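Local coordinates for protein poly-gamma-glutamate hydrolase (Bacillus phage phiNIT1, PDB 3A9L) that hydrolyses the gamma-glutamyl linkages of bacterial poly-gamma-glutamate, as a zinc peptidase carried by a bacteriophage, at residues T80-F84 with D148-I152; K111-G116 with A136-A140. All blocks are in the same frame, centred on the assembly; numbering follows the deposited sequence.

Interaction 1: residues T80-F84 with D148-I152; sequences TSTHF and DPDNI. With PO4 (phosphate ion), chain D.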
loop_
_atom_site.group_PDB
_atom_site.type_symbol
_atom_site.label_atom_id
_atom_site.label_comp_id
_atom_site.label_asym_id
_atom_site.label_seq_id
_atom_site.Cartn_x
_atom_site.Cartn_y
_atom_site.Cartn_z
ATOM N N THR A 80 -13.390 -3.752 -16.202
ATOM C CA THR A 80 -14.511 -4.308 -15.483
ATOM C C THR A 80 -14.087 -5.387 -14.463
ATOM O O THR A 80 -13.125 -6.129 -14.700
ATOM C CB THR A 80 -15.535 -4.858 -16.476
ATOM O OG1 THR A 80 -16.827 -4.889 -15.857
ATOM C CG2 THR A 80 -15.108 -6.245 -16.986
ATOM N N SER A 81 -14.804 -5.470 -13.339
ATOM C CA SER A 81 -14.460 -6.397 -12.221
ATOM C C SER A 81 -14.356 -7.882 -12.571
ATOM O O SER A 81 -13.538 -8.612 -11.987
ATOM C CB SER A 81 -15.443 -6.244 -11.047
ATOM O OG SER A 81 -15.759 -4.890 -10.794
ATOM N N THR A 82 -15.189 -8.358 -13.501
ATOM C CA THR A 82 -15.046 -9.742 -13.947
ATOM C C THR A 82 -13.716 -10.019 -14.699
ATOM O O THR A 82 -13.393 -11.172 -14.930
ATOM C CB THR A 82 -16.176 -10.147 -14.891
ATOM O OG1 THR A 82 -16.148 -9.268 -16.016
ATOM C CG2 THR A 82 -17.548 -10.094 -14.192
ATOM N N HIS A 83 -12.993 -8.972 -15.107
ATOM C CA HIS A 83 -11.780 -9.090 -15.957
ATOM C C HIS A 83 -10.554 -8.556 -15.223
ATOM O O HIS A 83 -9.421 -8.572 -15.735
ATOM C CB HIS A 83 -11.958 -8.316 -17.271
ATOM C CG HIS A 83 -13.004 -8.894 -18.166
ATOM N ND1 HIS A 83 -13.205 -8.458 -19.453
ATOM C CD2 HIS A 83 -13.887 -9.902 -17.969
ATOM C CE1 HIS A 83 -14.171 -9.163 -20.010
ATOM N NE2 HIS A 83 -14.600 -10.050 -19.131
ATOM N N PHE A 84 -10.803 -8.107 -14.005
ATOM C CA PHE A 84 -9.804 -7.337 -13.292
ATOM C C PHE A 84 -8.907 -8.313 -12.610
ATOM O O PHE A 84 -9.323 -9.107 -11.756
ATOM C CB PHE A 84 -10.427 -6.350 -12.310
ATOM C CG PHE A 84 -9.409 -5.472 -11.610
ATOM C CD1 PHE A 84 -8.798 -5.903 -10.443
ATOM C CD2 PHE A 84 -9.074 -4.232 -12.124
ATOM C CE1 PHE A 84 -7.882 -5.114 -9.796
ATOM C CE2 PHE A 84 -8.148 -3.435 -11.485
ATOM C CZ PHE A 84 -7.572 -3.863 -10.318
ATOM N N ASP A 148 -21.519 -14.119 -9.984
ATOM C CA ASP A 148 -20.645 -14.976 -10.790
ATOM C C ASP A 148 -19.354 -15.152 -10.059
ATOM O O ASP A 148 -19.095 -14.391 -9.147
ATOM C CB ASP A 148 -20.378 -14.297 -12.134
ATOM C CG ASP A 148 -19.754 -12.951 -11.967
ATOM O OD1 ASP A 148 -20.476 -11.935 -11.739
ATOM O OD2 ASP A 148 -18.525 -12.901 -12.061
ATOM N N PRO A 149 -18.502 -16.129 -10.476
ATOM C CA PRO A 149 -17.256 -16.403 -9.736
ATOM C C PRO A 149 -16.017 -15.648 -10.226
ATOM O O PRO A 149 -14.940 -15.749 -9.608
ATOM C CB PRO A 149 -17.050 -17.896 -9.980
ATOM C CG PRO A 149 -17.455 -18.041 -11.437
ATOM C CD PRO A 149 -18.754 -17.182 -11.480
ATOM N N ASP A 150 -16.167 -14.923 -11.323
ATOM C CA ASP A 150 -15.124 -14.049 -11.869
ATOM C C ASP A 150 -15.014 -12.703 -11.169
ATOM O O ASP A 150 -13.910 -12.221 -10.960
ATOM C CB ASP A 150 -15.386 -13.757 -13.324
ATOM C CG ASP A 150 -15.330 -15.001 -14.193
ATOM O OD1 ASP A 150 -14.619 -15.966 -13.835
ATOM O OD2 ASP A 150 -15.986 -14.982 -15.263
ATOM N N ASN A 151 -16.143 -12.068 -10.869
ATOM C CA ASN A 151 -16.092 -10.746 -10.245
ATOM C C ASN A 151 -15.034 -10.679 -9.123
ATOM O O ASN A 151 -15.156 -11.357 -8.097
ATOM C CB ASN A 151 -17.474 -10.324 -9.728
ATOM C CG ASN A 151 -17.516 -8.846 -9.307
ATOM O OD1 ASN A 151 -16.716 -8.399 -8.471
ATOM N ND2 ASN A 151 -18.455 -8.086 -9.877
ATOM N N ILE A 152 -14.000 -9.871 -9.313
ATOM C CA ILE A 152 -12.935 -9.774 -8.285
ATOM C C ILE A 152 -13.391 -9.900 -6.803
ATOM O O ILE A 152 -12.747 -10.615 -6.025
ATOM C CB ILE A 152 -12.016 -8.536 -8.471
ATOM C CG1 ILE A 152 -10.868 -8.538 -7.441
ATOM C CG2 ILE A 152 -12.804 -7.220 -8.389
ATOM C CD1 ILE A 152 -9.874 -9.704 -7.577
HETATM P P PO4 D . -17.778 -2.479 -13.244
HETATM O O1 PO4 D . -17.723 -2.877 -14.703
HETATM O O2 PO4 D . -19.175 -2.621 -12.660
HETATM O O3 PO4 D . -16.861 -3.443 -12.540
HETATM O O4 PO4 D . -17.318 -1.059 -13.062
HETATM O O HOH W 1 -16.734 -5.646 -7.595
HETATM O O HOH W 2 -11.346 -11.135 -11.277
#
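T80 opens the turn on the phosphate side: its OG1 gives a very short hydrogen bond to O1 of the phosphate ion (2.5 Å), which probably came from the crystallisation liquor and is also held by H78. S81 N and OG both donate to phosphate O3, at 3.0 and 2.5 Å, while S81 O accepts the one direct hydrogen bond between the segments, from I152 N at 3.0 Å and nearly straight. Its CB also touches I152 CG2 (3.9 Å), and its OG shares a water, weakly, with N151 OD1, which also accepts from V153 N. Both segments are loops: 80-84 leads into helix 87-94, whereas segment 148-152 precedes strand 162-167. They meet at the edge of the metal site, the S81 side chain lying about 5 Å from the zinc and beside the ligands H40 and H103. At T82 the backbones approach most closely by CA position, T82 CA to N151 CA 4.0 Å, and T82 CG2 lies 3.7 Å from D148 OD2. That carboxylate oxygen accepts from N151 N at 2.8 Å in an Asx motif. H83 N closes the turn onto T80 O (2.9 Å). F84 sets its ring obliquely by I152, CD1 to CG1 4.5 Å, with P39 and A89 also touching its side chain; a second water lies 2.9 Å from F84 O and 2.8 Å from D150 O, with more acceptors in reach than protons to give.

Interaction 2: residues K111-G116 with A136-A140; sequences KNTLVG and AAEVA
Build two extended segments side by side, running the same way with end-to-end directions 35° apart. Strand 113-116 pairs with the short strand 138-139 as parallel beta structure, L114 opposite E138 (CA-CA 5.3 Å) and V115 opposite V139 (4.9 Å). The hydrogen bonds alternate as parallel pairing demands: E138 N to T113 O at 2.8 Å, V115 N to E138 O at 2.9 Å, A140 N to V115 O at 2.9 Å. Contacts from CA-H groups back up each carbonyl, A137 CA to T113 O at 3.2 Å, L114 CA to E138 O at 3.4 Å and V139 CA to V115 O at 3.5 Å. Towards the N-terminal end the pairing frays: T113 N bonds only weakly, to A136 O (3.3 Å) and to N112 OD1 (2.8 Å), and a water accepting from T113 OG1 (2.6 Å) donates to A136 O (2.4 Å). T113 OG1 also bonds Y195. N112, chi1 t, swings its amide across so that ND2 donates to E138 OE2 at 2.7 Å, almost straight; E138 takes chi1 p. A second water donates to N112 OD1 (2.8 Å) and E138 OE2 (2.9 Å). L114 CD2 packs on E138 CG (3.6 Å), and L114 CB on A140 CB (4.2 Å). This is the parallel pair of a beta-alpha-beta unit whose helix, 120-132, receives V115 and A137. On its other side 113-116 bonds strand 162-167, through L114 with E165. Strand 113-116, next to the edge, thus has backbone partners on both sides, while E138 OE2 is satisfied by the N112 amide and a water rather than by a positive charge across the pair.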
loop_
_atom_site.group_PDB
_atom_site.type_symbol
_atom_site.label_atom_id
_atom_site.label_comp_id
_atom_site.label_asym_id
_atom_site.label_seq_id
_atom_site.Cartn_x
_atom_site.Cartn_y
_atom_site.Cartn_z
ATOM N N LYS A 111 -29.823 9.577 -6.239
ATOM C CA LYS A 111 -28.987 8.988 -5.203
ATOM C C LYS A 111 -29.448 7.576 -4.861
ATOM O O LYS A 111 -30.563 7.368 -4.342
ATOM C CB LYS A 111 -28.995 9.880 -3.962
ATOM C CG LYS A 111 -28.342 11.237 -4.198
ATOM C CD LYS A 111 -27.747 11.803 -2.902
ATOM C CE LYS A 111 -28.821 11.961 -1.821
ATOM N NZ LYS A 111 -28.351 12.889 -0.746
ATOM N N ASN A 112 -28.579 6.610 -5.156
ATOM C CA ASN A 112 -28.858 5.230 -4.879
ATOM C C ASN A 112 -27.604 4.389 -4.765
ATOM O O ASN A 112 -26.569 4.710 -5.366
ATOM C CB ASN A 112 -29.776 4.655 -5.967
ATOM C CG ASN A 112 -30.591 3.521 -5.465
ATOM O OD1 ASN A 112 -30.518 3.173 -4.306
ATOM N ND2 ASN A 112 -31.391 2.929 -6.337
ATOM N N THR A 113 -27.725 3.304 -4.007
ATOM C CA THR A 113 -26.711 2.272 -3.910
ATOM C C THR A 113 -27.335 0.893 -4.174
ATOM O O THR A 113 -28.331 0.535 -3.546
ATOM C CB THR A 113 -26.023 2.284 -2.526
ATOM O OG1 THR A 113 -25.366 3.555 -2.334
ATOM C CG2 THR A 113 -25.002 1.153 -2.435
ATOM N N LEU A 114 -26.714 0.153 -5.103
ATOM C CA LEU A 114 -27.156 -1.159 -5.556
ATOM C C LEU A 114 -26.130 -2.181 -5.094
ATOM O O LEU A 114 -24.973 -2.192 -5.563
ATOM C CB LEU A 114 -27.330 -1.190 -7.092
ATOM C CG LEU A 114 -28.116 -0.026 -7.733
ATOM C CD1 LEU A 114 -27.983 -0.032 -9.248
ATOM C CD2 LEU A 114 -29.594 -0.071 -7.321
ATOM N N VAL A 115 -26.555 -3.018 -4.148
ATOM C CA VAL A 115 -25.641 -3.907 -3.434
ATOM C C VAL A 115 -25.830 -5.352 -3.904
ATOM O O VAL A 115 -26.940 -5.885 -3.869
ATOM C CB VAL A 115 -25.874 -3.822 -1.908
ATOM C CG1 VAL A 115 -24.737 -4.499 -1.137
ATOM C CG2 VAL A 115 -26.014 -2.368 -1.465
ATOM N N GLY A 116 -24.743 -5.983 -4.327
ATOM C CA GLY A 116 -24.803 -7.386 -4.705
ATOM C C GLY A 116 -23.597 -8.129 -4.211
ATOM O O GLY A 116 -22.964 -7.728 -3.230
ATOM N N ALA A 136 -30.270 5.816 0.624
ATOM C CA ALA A 136 -30.946 4.992 -0.352
ATOM C C ALA A 136 -30.063 3.812 -0.696
ATOM O O ALA A 136 -28.889 3.983 -1.022
ATOM C CB ALA A 136 -31.253 5.814 -1.586
ATOM N N ALA A 137 -30.619 2.617 -0.580
ATOM C CA ALA A 137 -29.880 1.396 -0.839
ATOM C C ALA A 137 -30.811 0.216 -1.072
ATOM O O ALA A 137 -31.815 0.038 -0.363
ATOM C CB ALA A 137 -28.899 1.119 0.305
ATOM N N GLU A 138 -30.496 -0.587 -2.080
ATOM C CA GLU A 138 -31.284 -1.800 -2.345
ATOM C C GLU A 138 -30.430 -2.947 -2.867
ATOM O O GLU A 138 -29.316 -2.727 -3.372
ATOM C CB GLU A 138 -32.411 -1.508 -3.346
ATOM C CG GLU A 138 -31.880 -1.101 -4.696
ATOM C CD GLU A 138 -32.930 -0.470 -5.556
ATOM O OE1 GLU A 138 -33.764 -1.207 -6.131
ATOM O OE2 GLU A 138 -32.917 0.760 -5.648
ATOM N N VAL A 139 -30.960 -4.167 -2.761
ATOM C CA VAL A 139 -30.353 -5.352 -3.426
ATOM C C VAL A 139 -30.398 -5.153 -4.936
ATOM O O VAL A 139 -31.427 -4.818 -5.496
ATOM C CB VAL A 139 -31.002 -6.712 -2.998
ATOM C CG1 VAL A 139 -30.508 -7.901 -3.899
ATOM C CG2 VAL A 139 -30.697 -6.998 -1.571
ATOM N N ALA A 140 -29.234 -5.292 -5.564
ATOM C CA ALA A 140 -29.097 -5.207 -7.008
ATOM C C ALA A 140 -29.903 -6.311 -7.726
ATOM O O ALA A 140 -29.915 -7.468 -7.289
ATOM C CB ALA A 140 -27.657 -5.321 -7.364
HETATM O O HOH W 3 -32.556 1.801 -2.977
HETATM O O HOH W 4 -27.151 5.445 -1.898
#

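How the interactions relate
From the N terminus, the chain lays down strands 23-29, 34-42 and 62-68 before reaching 80-84, the first half of interaction 1. Beyond helix 87-94 and strand 98-105 it enters 111-116, and interaction 2 closes its shorter loop through helix 120-132 when 136-140 arrives. Only then does 148-152 return to 80-84, so interaction 2 is nested within the loop of interaction 1. Interaction 2 joins edge strand 138-139 to its neighbour 113-116 in the mixed sheet; interaction 1 clasps two loops beside the zinc site. Their centres lie 19 Å apart, and their nearest atoms about 8 Å, without touching. Strand 162-167, following both closures, enters the sheet between 98-105 and 113-116.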